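Local atomic coordinates of fiber protein (Duck adenovirus 1, PDB entry 6ITX), a protein that forms the fibre of the virion, whose C-terminal head domain, the part described here, probably attaches the virus to a receptor on the host cell. Residues A[175-180]-A[251-256]; A[106-111]-A[145-150]; A[205-210]-A[259-264]; A[231-234]-A[240-243]. One frame throughout, in Å; residues are numbered along the deposited sequence.

Contact 1: residues A[175-180]-A[251-256]; sequences ANLSGW and CTVNTG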
loop_
_atom_site.group_PDB
_atom_site.type_symbol
_atom_site.label_atom_id
_atom_site.label_comp_id
_atom_site.label_asym_id
_atom_site.label_seq_id
_atom_site.Cartn_x
_atom_site.Cartn_y
_atom_site.Cartn_z
ATOM N N ALA A 175 -0.366 13.418 -24.772
ATOM C CA ALA A 175 0.053 13.139 -23.414
ATOM C C ALA A 175 0.592 11.729 -23.258
ATOM O O ALA A 175 1.250 11.443 -22.256
ATOM C CB ALA A 175 -1.110 13.365 -22.443
ATOM N N ASN A 176 0.347 10.850 -24.230
ATOM C CA ASN A 176 0.844 9.483 -24.183
ATOM C C ASN A 176 2.349 9.469 -24.398
ATOM O O ASN A 176 2.844 8.836 -25.342
ATOM C CB ASN A 176 0.137 8.622 -25.223
ATOM C CG ASN A 176 0.148 7.162 -24.863
ATOM O OD1 ASN A 176 0.715 6.782 -23.847
ATOM N ND2 ASN A 176 -0.500 6.335 -25.676
ATOM N N LEU A 177 3.084 10.162 -23.518
ATOM C CA LEU A 177 4.528 10.306 -23.689
ATOM C C LEU A 177 5.255 8.972 -23.723
ATOM O O LEU A 177 6.313 8.871 -24.347
ATOM C CB LEU A 177 5.115 11.168 -22.579
ATOM C CG LEU A 177 5.117 12.685 -22.754
ATOM C CD1 LEU A 177 3.884 13.177 -23.482
ATOM C CD2 LEU A 177 5.236 13.331 -21.388
ATOM N N SER A 178 4.737 7.946 -23.052
ATOM C CA SER A 178 5.437 6.665 -23.050
ATOM C C SER A 178 5.004 5.768 -24.194
ATOM O O SER A 178 5.603 4.708 -24.392
ATOM C CB SER A 178 5.235 5.944 -21.713
ATOM O OG SER A 178 5.867 6.655 -20.653
ATOM N N GLY A 179 3.985 6.173 -24.943
ATOM C CA GLY A 179 3.521 5.436 -26.102
ATOM C C GLY A 179 2.789 4.151 -25.798
ATOM O O GLY A 179 2.968 3.170 -26.516
ATOM N N TRP A 180 1.981 4.118 -24.746
ATOM C CA TRP A 180 1.227 2.904 -24.467
ATOM C C TRP A 180 0.204 2.703 -25.575
ATOM O O TRP A 180 -0.173 3.657 -26.253
ATOM C CB TRP A 180 0.523 2.975 -23.108
ATOM C CG TRP A 180 1.459 2.948 -21.909
ATOM C CD1 TRP A 180 2.027 4.021 -21.310
ATOM C CD2 TRP A 180 1.918 1.793 -21.176
ATOM N NE1 TRP A 180 2.817 3.623 -20.250
ATOM C CE2 TRP A 180 2.766 2.258 -20.149
ATOM C CE3 TRP A 180 1.697 0.409 -21.295
ATOM C CZ2 TRP A 180 3.390 1.397 -19.237
ATOM C CZ3 TRP A 180 2.327 -0.452 -20.396
ATOM C CH2 TRP A 180 3.165 0.049 -19.381
ATOM N N CYS A 251 0.452 13.980 -13.417
ATOM C CA CYS A 251 1.202 14.884 -14.274
ATOM C C CYS A 251 0.306 15.465 -15.358
ATOM O O CYS A 251 -0.775 14.945 -15.666
ATOM C CB CYS A 251 2.364 14.167 -14.943
ATOM S SG CYS A 251 1.702 12.821 -15.933
ATOM N N THR A 252 0.801 16.548 -15.943
ATOM C CA THR A 252 0.213 17.197 -17.100
ATOM C C THR A 252 1.327 17.513 -18.085
ATOM O O THR A 252 2.453 17.843 -17.687
ATOM C CB THR A 252 -0.546 18.469 -16.701
ATOM O OG1 THR A 252 -1.474 18.787 -17.737
ATOM C CG2 THR A 252 0.398 19.648 -16.495
ATOM N N VAL A 253 1.033 17.392 -19.369
ATOM C CA VAL A 253 2.056 17.633 -20.380
ATOM C C VAL A 253 1.813 18.993 -21.021
ATOM O O VAL A 253 0.670 19.355 -21.334
ATOM C CB VAL A 253 2.091 16.497 -21.418
ATOM C CG1 VAL A 253 3.407 16.521 -22.181
ATOM C CG2 VAL A 253 1.937 15.146 -20.725
ATOM N N ASN A 254 2.913 19.720 -21.259
ATOM C CA ASN A 254 2.876 21.169 -21.469
ATOM C C ASN A 254 1.846 21.586 -22.508
ATOM O O ASN A 254 1.164 22.608 -22.330
ATOM C CB ASN A 254 4.273 21.672 -21.873
ATOM C CG ASN A 254 4.433 23.183 -21.702
ATOM O OD1 ASN A 254 3.579 23.968 -22.140
ATOM N ND2 ASN A 254 5.512 23.593 -21.035
ATOM N N THR A 255 1.689 20.800 -23.577
ATOM C CA THR A 255 0.947 21.240 -24.760
ATOM C C THR A 255 -0.142 20.223 -25.138
ATOM O O THR A 255 -0.185 19.697 -26.249
ATOM C CB THR A 255 1.945 21.482 -25.886
ATOM O OG1 THR A 255 2.954 20.464 -25.836
ATOM C CG2 THR A 255 2.614 22.855 -25.738
ATOM N N GLY A 256 -1.065 19.970 -24.207
ATOM C CA GLY A 256 -2.114 18.995 -24.404
ATOM C C GLY A 256 -3.387 19.598 -24.985
ATOM O O GLY A 256 -3.530 20.808 -25.166
#
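Val253 is the centre here, packed by both Leu177 and Ala175. Leu177 and Val253 meet end to end through their methyl groups: Leu177 CD1 lies 3.6 Å from Val253 CG1, and Leu177 CD2 is 3.8 Å from Val253 CG2, so both branches of each residue meet. Val253 CG1 stands anti to the backbone N (chi1 -162°), which leaves CG2 beside that N and turned to the second partner, Ala175, whose CB is 3.9 Å from Val253 CG2. A small alanine suits this place because the valine methyl can come close to the backbone.

Behind these apolar groups the loop is held by its own polar atoms. A type I turn runs from Asn176 to Gly179, and the Asn176 amide reaches past it to the backbone of Trp180: OD1 accepts from Trp180 N at 3.1 Å, and ND2 gives to Trp180 O at 2.8 Å. Gly179 has a positive phi, which glycine takes easily. Ser178 OG bonds to Val164 and Phe111, tying the turn to the strands beyond. Leu177 also packs on Leu210 and Val164. A type I turn between strands 160-165 and 184-187 thus packs on strand 241-253, within the beta-sheet fold of the fibre head.

Contact 2: residues A[106-111]-A[145-150]; sequences SGYEIF and AGYWFT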
loop_
_atom_site.group_PDB
_atom_site.type_symbol
_atom_site.label_atom_id
_atom_site.label_comp_id
_atom_site.label_asym_id
_atom_site.label_seq_id
_atom_site.Cartn_x
_atom_site.Cartn_y
_atom_site.Cartn_z
ATOM N N SER A 106 5.855 -9.099 -27.118
ATOM C CA SER A 106 5.597 -8.123 -28.169
ATOM C C SER A 106 6.689 -7.057 -28.252
ATOM O O SER A 106 6.450 -5.964 -28.770
ATOM C CB SER A 106 4.223 -7.495 -27.930
ATOM O OG SER A 106 4.146 -6.141 -28.356
ATOM N N GLY A 107 7.891 -7.346 -27.754
ATOM C CA GLY A 107 8.990 -6.409 -27.865
ATOM C C GLY A 107 8.960 -5.355 -26.779
ATOM O O GLY A 107 8.157 -5.390 -25.843
ATOM N N TYR A 108 9.859 -4.385 -26.923
ATOM C CA TYR A 108 10.048 -3.306 -25.954
ATOM C C TYR A 108 9.819 -1.987 -26.688
ATOM O O TYR A 108 10.750 -1.372 -27.220
ATOM C CB TYR A 108 11.463 -3.394 -25.302
ATOM C CG TYR A 108 11.727 -4.749 -24.673
ATOM C CD1 TYR A 108 12.207 -5.806 -25.440
ATOM C CD2 TYR A 108 11.450 -4.986 -23.329
ATOM C CE1 TYR A 108 12.422 -7.052 -24.887
ATOM C CE2 TYR A 108 11.672 -6.241 -22.762
ATOM C CZ TYR A 108 12.154 -7.268 -23.557
ATOM O OH TYR A 108 12.376 -8.521 -23.032
ATOM N N GLU A 109 8.562 -1.544 -26.707
ATOM C CA GLU A 109 8.153 -0.366 -27.467
ATOM C C GLU A 109 7.549 0.731 -26.584
ATOM O O GLU A 109 6.882 1.648 -27.092
ATOM C CB GLU A 109 7.173 -0.790 -28.566
ATOM C CG GLU A 109 7.833 -1.608 -29.674
ATOM C CD GLU A 109 6.938 -2.706 -30.221
ATOM O OE1 GLU A 109 5.733 -2.786 -29.848
ATOM O OE2 GLU A 109 7.455 -3.499 -31.042
ATOM N N ILE A 110 7.774 0.656 -25.270
ATOM C CA ILE A 110 7.273 1.627 -24.304
ATOM C C ILE A 110 8.431 2.538 -23.938
ATOM O O ILE A 110 9.541 2.055 -23.688
ATOM C CB ILE A 110 6.700 0.912 -23.071
ATOM C CG1 ILE A 110 5.616 -0.068 -23.519
ATOM C CG2 ILE A 110 6.164 1.900 -22.062
ATOM C CD1 ILE A 110 4.486 0.596 -24.242
ATOM N N PHE A 111 8.193 3.858 -23.936
ATOM C CA PHE A 111 9.275 4.831 -23.803
ATOM C C PHE A 111 9.438 5.258 -22.353
ATOM O O PHE A 111 8.480 5.714 -21.729
ATOM C CB PHE A 111 9.017 6.057 -24.675
ATOM C CG PHE A 111 10.191 7.012 -24.761
ATOM C CD1 PHE A 111 10.374 8.008 -23.805
ATOM C CD2 PHE A 111 11.091 6.939 -25.813
ATOM C CE1 PHE A 111 11.462 8.896 -23.884
ATOM C CE2 PHE A 111 12.175 7.824 -25.903
ATOM C CZ PHE A 111 12.360 8.800 -24.946
ATOM N N ALA A 145 18.966 -4.720 -21.203
ATOM C CA ALA A 145 20.068 -3.778 -21.386
ATOM C C ALA A 145 20.211 -3.383 -22.849
ATOM O O ALA A 145 20.589 -2.238 -23.154
ATOM C CB ALA A 145 21.371 -4.377 -20.861
ATOM N N GLY A 146 19.886 -4.306 -23.761
ATOM C CA GLY A 146 20.010 -4.011 -25.180
ATOM C C GLY A 146 19.163 -2.826 -25.583
ATOM O O GLY A 146 19.591 -1.982 -26.374
ATOM N N TYR A 147 17.965 -2.728 -25.008
ATOM C CA TYR A 147 17.078 -1.610 -25.254
ATOM C C TYR A 147 17.202 -0.526 -24.195
ATOM O O TYR A 147 16.320 0.337 -24.087
ATOM C CB TYR A 147 15.650 -2.115 -25.351
ATOM C CG TYR A 147 15.418 -2.851 -26.627
ATOM C CD1 TYR A 147 15.320 -2.166 -27.841
ATOM C CD2 TYR A 147 15.320 -4.234 -26.640
ATOM C CE1 TYR A 147 15.107 -2.841 -29.021
ATOM C CE2 TYR A 147 15.112 -4.919 -27.813
ATOM C CZ TYR A 147 15.006 -4.222 -29.002
ATOM O OH TYR A 147 14.796 -4.923 -30.164
ATOM N N TRP A 148 18.263 -0.561 -23.410
ATOM C CA TRP A 148 18.563 0.494 -22.462
ATOM C C TRP A 148 19.712 1.312 -23.015
ATOM O O TRP A 148 20.442 0.869 -23.900
ATOM C CB TRP A 148 18.939 -0.085 -21.096
ATOM C CG TRP A 148 18.566 0.779 -19.957
ATOM C CD1 TRP A 148 19.351 1.712 -19.334
ATOM C CD2 TRP A 148 17.306 0.792 -19.277
ATOM N NE1 TRP A 148 18.649 2.309 -18.323
ATOM C CE2 TRP A 148 17.390 1.767 -18.266
ATOM C CE3 TRP A 148 16.113 0.069 -19.424
ATOM C CZ2 TRP A 148 16.335 2.039 -17.407
ATOM C CZ3 TRP A 148 15.062 0.348 -18.570
ATOM C CH2 TRP A 148 15.185 1.326 -17.575
ATOM N N PHE A 149 19.874 2.519 -22.490
ATOM C CA PHE A 149 20.960 3.338 -22.980
ATOM C C PHE A 149 22.271 2.667 -22.611
ATOM O O PHE A 149 22.291 1.621 -21.955
ATOM C CB PHE A 149 20.850 4.762 -22.426
ATOM C CG PHE A 149 20.877 4.850 -20.921
ATOM C CD1 PHE A 149 22.073 4.696 -20.212
ATOM C CD2 PHE A 149 19.711 5.121 -20.215
ATOM C CE1 PHE A 149 22.101 4.790 -18.839
ATOM C CE2 PHE A 149 19.732 5.222 -18.831
ATOM C CZ PHE A 149 20.925 5.045 -18.140
ATOM N N THR A 150 23.380 3.275 -23.036
ATOM C CA THR A 150 24.711 2.736 -22.778
ATOM C C THR A 150 25.600 3.828 -22.210
ATOM O O THR A 150 25.547 4.967 -22.668
ATOM C CB THR A 150 25.336 2.150 -24.062
ATOM O OG1 THR A 150 24.415 1.231 -24.672
ATOM C CG2 THR A 150 26.648 1.407 -23.752
#
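Two connections of the beta-sheet fibre head meet here at the surface: the approach to strand 110-114, and a type I turn from Ala145 to Trp148 that follows strand 134-144. Tyr108 and Tyr147 make the contact between them. In 106-111, Glu109 and Ile110 both face Val122 and form a classic beta bulge, an extra residue at the start of the pairing with strand 118-131. Tyr108 comes just before it. Gly107 has backbone angles at which a CB would press on the preceding carbonyl, so glycine fits there. In the turn, Trp148 N closes back on Ala145 O at 2.9 Å, and the backbone of Tyr147 is bonded to Lys121.

Both tyrosines hold CG anti to the carbonyl carbon, with chi1 -55° in Tyr108 and -73° in Tyr147, and from these positions their rings extend toward each other. The side chains run at about a right angle to each other although the ring planes are inclined by only 29°. The rings are displaced along each other, centroids 5.5 Å apart, and share little area, so this is a partial, oblique contact and not a full stack. Tyrosine suits a surface place of this kind, since its ring can pack while its hydroxyl tolerates water. Tyr108 also rests on Lys142 and Thr144. The closest approach joins one ring carbon of each residue, Tyr108 CD1 and Tyr147 CD2, at 3.7 Å.

Contact 3: residues A[205-210]-A[259-264]; sequences NNRVNL and TLNAIY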
loop_
_atom_site.group_PDB
_atom_site.type_symbol
_atom_site.label_atom_id
_atom_site.label_comp_id
_atom_site.label_asym_id
_atom_site.label_seq_id
_atom_site.Cartn_x
_atom_site.Cartn_y
_atom_site.Cartn_z
ATOM N N ASN A 205 -2.667 20.902 -7.084
ATOM C CA ASN A 205 -1.380 21.401 -6.638
ATOM C C ASN A 205 -0.399 20.288 -6.274
ATOM O O ASN A 205 0.618 20.560 -5.631
ATOM C CB ASN A 205 -1.600 22.371 -5.485
ATOM C CG ASN A 205 -2.392 23.593 -5.918
ATOM O OD1 ASN A 205 -3.444 23.901 -5.373
ATOM N ND2 ASN A 205 -1.894 24.278 -6.938
ATOM N N ASN A 206 -0.663 19.049 -6.700
ATOM C CA ASN A 206 0.239 17.903 -6.537
ATOM C C ASN A 206 0.406 17.180 -7.866
ATOM O O ASN A 206 0.223 15.965 -7.963
ATOM C CB ASN A 206 -0.261 16.878 -5.519
ATOM C CG ASN A 206 -0.561 17.477 -4.166
ATOM O OD1 ASN A 206 -1.712 17.766 -3.860
ATOM N ND2 ASN A 206 0.464 17.626 -3.332
ATOM N N ARG A 207 0.714 17.917 -8.923
ATOM C CA ARG A 207 0.934 17.305 -10.221
ATOM C C ARG A 207 2.064 18.042 -10.911
ATOM O O ARG A 207 2.149 19.269 -10.834
ATOM C CB ARG A 207 -0.330 17.350 -11.091
ATOM C CG ARG A 207 -0.893 18.755 -11.190
ATOM C CD ARG A 207 -2.019 18.912 -12.181
ATOM N NE ARG A 207 -2.526 20.278 -12.096
ATOM C CZ ARG A 207 -3.476 20.802 -12.861
ATOM N NH1 ARG A 207 -3.825 22.066 -12.661
ATOM N NH2 ARG A 207 -4.073 20.085 -13.818
ATOM N N VAL A 208 2.914 17.305 -11.586
ATOM C CA VAL A 208 4.073 17.892 -12.238
ATOM C C VAL A 208 3.739 18.170 -13.704
ATOM O O VAL A 208 3.029 17.397 -14.359
ATOM C CB VAL A 208 5.285 16.957 -12.089
ATOM C CG1 VAL A 208 4.965 15.572 -12.647
ATOM C CG2 VAL A 208 6.518 17.552 -12.723
ATOM N N ASN A 209 4.208 19.315 -14.203
ATOM C CA ASN A 209 4.185 19.622 -15.627
ATOM C C ASN A 209 5.385 18.948 -16.288
ATOM O O ASN A 209 6.512 19.077 -15.799
ATOM C CB ASN A 209 4.246 21.141 -15.819
ATOM C CG ASN A 209 3.626 21.604 -17.128
ATOM O OD1 ASN A 209 3.042 20.814 -17.874
ATOM N ND2 ASN A 209 3.727 22.905 -17.401
ATOM N N LEU A 210 5.158 18.227 -17.383
ATOM C CA LEU A 210 6.229 17.502 -18.066
ATOM C C LEU A 210 6.532 18.108 -19.430
ATOM O O LEU A 210 5.628 18.549 -20.148
ATOM C CB LEU A 210 5.883 16.023 -18.265
ATOM C CG LEU A 210 5.581 15.174 -17.036
ATOM C CD1 LEU A 210 5.342 13.746 -17.490
ATOM C CD2 LEU A 210 6.695 15.246 -15.973
ATOM N N THR A 259 -7.919 19.064 -20.364
ATOM C CA THR A 259 -7.664 19.482 -18.984
ATOM C C THR A 259 -7.229 18.325 -18.047
ATOM O O THR A 259 -7.083 18.551 -16.837
ATOM C CB THR A 259 -8.938 20.160 -18.436
ATOM O OG1 THR A 259 -8.870 20.284 -17.007
ATOM C CG2 THR A 259 -10.184 19.351 -18.817
ATOM N N LEU A 260 -7.003 17.118 -18.574
ATOM C CA LEU A 260 -6.965 15.907 -17.766
ATOM C C LEU A 260 -5.571 15.614 -17.218
ATOM O O LEU A 260 -4.554 16.002 -17.802
ATOM C CB LEU A 260 -7.426 14.712 -18.593
ATOM C CG LEU A 260 -8.876 14.711 -19.043
ATOM C CD1 LEU A 260 -9.265 13.297 -19.451
ATOM C CD2 LEU A 260 -9.769 15.239 -17.923
ATOM N N ASN A 261 -5.539 14.879 -16.101
ATOM C CA ASN A 261 -4.305 14.528 -15.400
ATOM C C ASN A 261 -3.878 13.116 -15.786
ATOM O O ASN A 261 -4.652 12.164 -15.628
ATOM C CB ASN A 261 -4.488 14.592 -13.880
ATOM C CG ASN A 261 -4.712 15.996 -13.362
ATOM O OD1 ASN A 261 -4.214 16.973 -13.913
ATOM N ND2 ASN A 261 -5.449 16.094 -12.271
ATOM N N ALA A 262 -2.643 12.973 -16.260
ATOM C CA ALA A 262 -2.080 11.648 -16.443
ATOM C C ALA A 262 -1.347 11.274 -15.159
ATOM O O ALA A 262 -1.359 12.034 -14.189
ATOM C CB ALA A 262 -1.172 11.613 -17.672
ATOM N N ILE A 263 -0.704 10.102 -15.134
ATOM C CA ILE A 263 0.052 9.656 -13.966
ATOM C C ILE A 263 1.515 9.470 -14.354
ATOM O O ILE A 263 1.822 8.702 -15.276
ATOM C CB ILE A 263 -0.507 8.358 -13.372
ATOM C CG1 ILE A 263 -1.926 8.578 -12.869
ATOM C CG2 ILE A 263 0.353 7.900 -12.230
ATOM C CD1 ILE A 263 -2.954 8.027 -13.830
ATOM N N TYR A 264 2.409 10.173 -13.648
ATOM C CA TYR A 264 3.851 9.992 -13.779
ATOM C C TYR A 264 4.336 8.977 -12.755
ATOM O O TYR A 264 3.877 8.954 -11.609
ATOM C CB TYR A 264 4.594 11.318 -13.578
ATOM C CG TYR A 264 6.109 11.242 -13.699
ATOM C CD1 TYR A 264 6.724 10.942 -14.919
ATOM C CD2 TYR A 264 6.928 11.497 -12.605
ATOM C CE1 TYR A 264 8.111 10.885 -15.043
ATOM C CE2 TYR A 264 8.329 11.452 -12.720
ATOM C CZ TYR A 264 8.917 11.142 -13.940
ATOM O OH TYR A 264 10.306 11.087 -14.060
#
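The guanidinium of Arg207 meets Asn261 OD1 at its edge, and the Tyr264 ring has Leu210 CD2 over one face. Guanidinium and amide planes stand 80° apart, yet the bond between them is well formed: Arg207 NH2 gives to Asn261 OD1 at 3.1 Å, with an N-H...O angle of 152°, and arrives in the carbonyl plane on a lone pair. Arg207 CD also lies 3.4 Å from Asn261 OD1, its methylene passing alongside the oxygen. The arginine starts with CG between its backbone N and carbonyl carbon (chi1 53°) and then runs extended, which carries NH2 across to the amide.

Where the segments enter their strands the contact turns apolar. Leu210 CD1 is 4.0 Å from Tyr264 CD1, and Val208 CG1 is 4.4 Å from Tyr264 CB, a looser touch. The tyrosine hydroxyl bonds to Lys218 N, so a buried ring ends in a satisfied polar atom.

Asn261 uses both ends of its amide, since ND2 gives to Ala198 O while OD1 receives Arg207, and this should fix which way the amide is turned. Arg207 NE bonds to Thr204 O. Two neutral oxygens thus receive N-H groups of the arginine, and their dipoles probably help to stabilise its charge.

Contact 4: residues A[231-234]-A[240-243]; sequences FCPT and NFTG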
loop_
_atom_site.group_PDB
_atom_site.type_symbol
_atom_site.label_atom_id
_atom_site.label_comp_id
_atom_site.label_asym_id
_atom_site.label_seq_id
_atom_site.Cartn_x
_atom_site.Cartn_y
_atom_site.Cartn_z
ATOM N N PHE A 231 9.230 -2.390 -3.477
ATOM C CA PHE A 231 9.199 -3.643 -4.210
ATOM C C PHE A 231 10.640 -4.063 -4.462
ATOM O O PHE A 231 11.585 -3.388 -4.033
ATOM C CB PHE A 231 8.419 -3.497 -5.524
ATOM C CG PHE A 231 9.162 -2.749 -6.606
ATOM C CD1 PHE A 231 9.081 -1.363 -6.687
ATOM C CD2 PHE A 231 9.936 -3.433 -7.554
ATOM C CE1 PHE A 231 9.760 -0.653 -7.695
ATOM C CE2 PHE A 231 10.626 -2.743 -8.569
ATOM C CZ PHE A 231 10.533 -1.344 -8.640
ATOM N N CYS A 232 10.798 -5.190 -5.180
ATOM C CA CYS A 232 12.085 -5.623 -5.686
ATOM C C CYS A 232 11.888 -6.418 -6.973
ATOM O O CYS A 232 11.027 -7.311 -7.009
ATOM C CB CYS A 232 12.844 -6.465 -4.663
ATOM S SG CYS A 232 14.617 -6.630 -4.985
ATOM N N PRO A 233 12.651 -6.125 -8.025
ATOM C CA PRO A 233 12.514 -6.860 -9.282
ATOM C C PRO A 233 13.342 -8.138 -9.239
ATOM O O PRO A 233 14.120 -8.372 -8.319
ATOM C CB PRO A 233 13.077 -5.866 -10.321
ATOM C CG PRO A 233 14.121 -5.127 -9.576
ATOM C CD PRO A 233 13.671 -5.059 -8.130
ATOM N N THR A 234 13.158 -8.959 -10.253
ATOM C CA THR A 234 14.106 -10.020 -10.536
ATOM C C THR A 234 14.744 -9.782 -11.902
ATOM O O THR A 234 14.444 -8.799 -12.594
ATOM C CB THR A 234 13.428 -11.377 -10.479
ATOM O OG1 THR A 234 14.434 -12.381 -10.569
ATOM C CG2 THR A 234 12.442 -11.521 -11.630
ATOM N N ASN A 240 21.896 -8.816 -8.932
ATOM C CA ASN A 240 22.049 -8.610 -7.483
ATOM C C ASN A 240 21.214 -7.439 -6.985
ATOM O O ASN A 240 21.716 -6.542 -6.296
ATOM C CB ASN A 240 23.514 -8.418 -7.076
ATOM C CG ASN A 240 24.406 -9.629 -7.431
ATOM O OD1 ASN A 240 25.576 -9.461 -7.764
ATOM N ND2 ASN A 240 23.854 -10.830 -7.371
ATOM N N PHE A 241 19.927 -7.446 -7.326
ATOM C CA PHE A 241 19.051 -6.368 -6.883
ATOM C C PHE A 241 18.877 -6.387 -5.368
ATOM O O PHE A 241 18.808 -7.449 -4.740
ATOM C CB PHE A 241 17.683 -6.465 -7.547
ATOM C CG PHE A 241 17.723 -6.270 -9.018
ATOM C CD1 PHE A 241 18.156 -5.064 -9.559
ATOM C CD2 PHE A 241 17.332 -7.290 -9.879
ATOM C CE1 PHE A 241 18.199 -4.872 -10.950
ATOM C CE2 PHE A 241 17.378 -7.098 -11.263
ATOM C CZ PHE A 241 17.820 -5.883 -11.792
ATOM N N THR A 242 18.782 -5.193 -4.782
ATOM C CA THR A 242 18.588 -5.047 -3.351
ATOM C C THR A 242 17.297 -4.353 -2.979
ATOM O O THR A 242 16.900 -4.430 -1.814
ATOM C CB THR A 242 19.753 -4.278 -2.718
ATOM O OG1 THR A 242 19.946 -3.054 -3.441
ATOM C CG2 THR A 242 21.024 -5.116 -2.747
ATOM N N GLY A 243 16.624 -3.702 -3.916
ATOM C CA GLY A 243 15.361 -3.066 -3.598
ATOM C C GLY A 243 14.882 -2.177 -4.728
ATOM O O GLY A 243 15.551 -1.988 -5.748
#
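Cys232 carries SG anti to its backbone N (chi1 -162°), while Phe241 has CG anti to its carbonyl carbon (chi1 -65°); these settings bring the sulfur up to strand 241-253 and lay the phenyl ring against Pro233. Pro233 CG then sits over the centre of one face of the Phe241 ring, 3.9 Å from its centroid and 13° off the ring normal, a CH-pi contact. The two side chains cross at about a right angle, with the corner of the pyrrolidine directed at the ring. Proline suits this place: its rigid ring presents a CH2 whose hydrogens can point into an aromatic face.

Two backbone carbonyls of 231-234 approach the ring as well. Pro233 O is 3.7 Å from Phe241 CD2, and Thr234 O stands 3.6 Å from Phe241 CE2, obliquely to the ring. Cys232 SG lies 3.7 Å from Gly243 N and 4.0 Å from Phe241 CB, between the two backbones. Gly243 brings its main chain close, with its C 3.6 Å from Phe231 O; its fully extended backbone, with phi on the positive side, is one glycine takes easily.

Strands 226-235 and 241-253 form an antiparallel beta hairpin, and this contact lies near its turn. Thr242 OG1 bonds to Thr270 OG1 on strand 262-271, the next strand of the sheet, where Ile269 packs on Phe231, Pro233 and Phe241. On the flank of strand 226-235, Phe231 touches strand 288-299, and Phe231 and Cys232 pair with an antiparallel strand of the third subunit, so the sheet continues across the trimer interface.

How the contacts relate
All four contacts belong to the head domain and reach one mixed beta sheet. Along the chain contact 2 closes first; contacts 1 and 3 then interleave, and contact 4, a local hairpin, falls within the span of both. Contacts 1 and 3 are neighbours, their centres about 9 Å apart, joined where strand 241-253 lies between strands 208-210 and 262-271. Contact 4 uses the other end of strand 241-253, with its centre about 29 Å from that of contact 1. Contact 2 touches contact 1 through Ser178 O and Phe111 N, at 2.8 Å. Strand 241-253 therefore connects contacts 1 and 3 with contact 4, and both contact 3 and contact 4 border neighbouring subunits of the trimer.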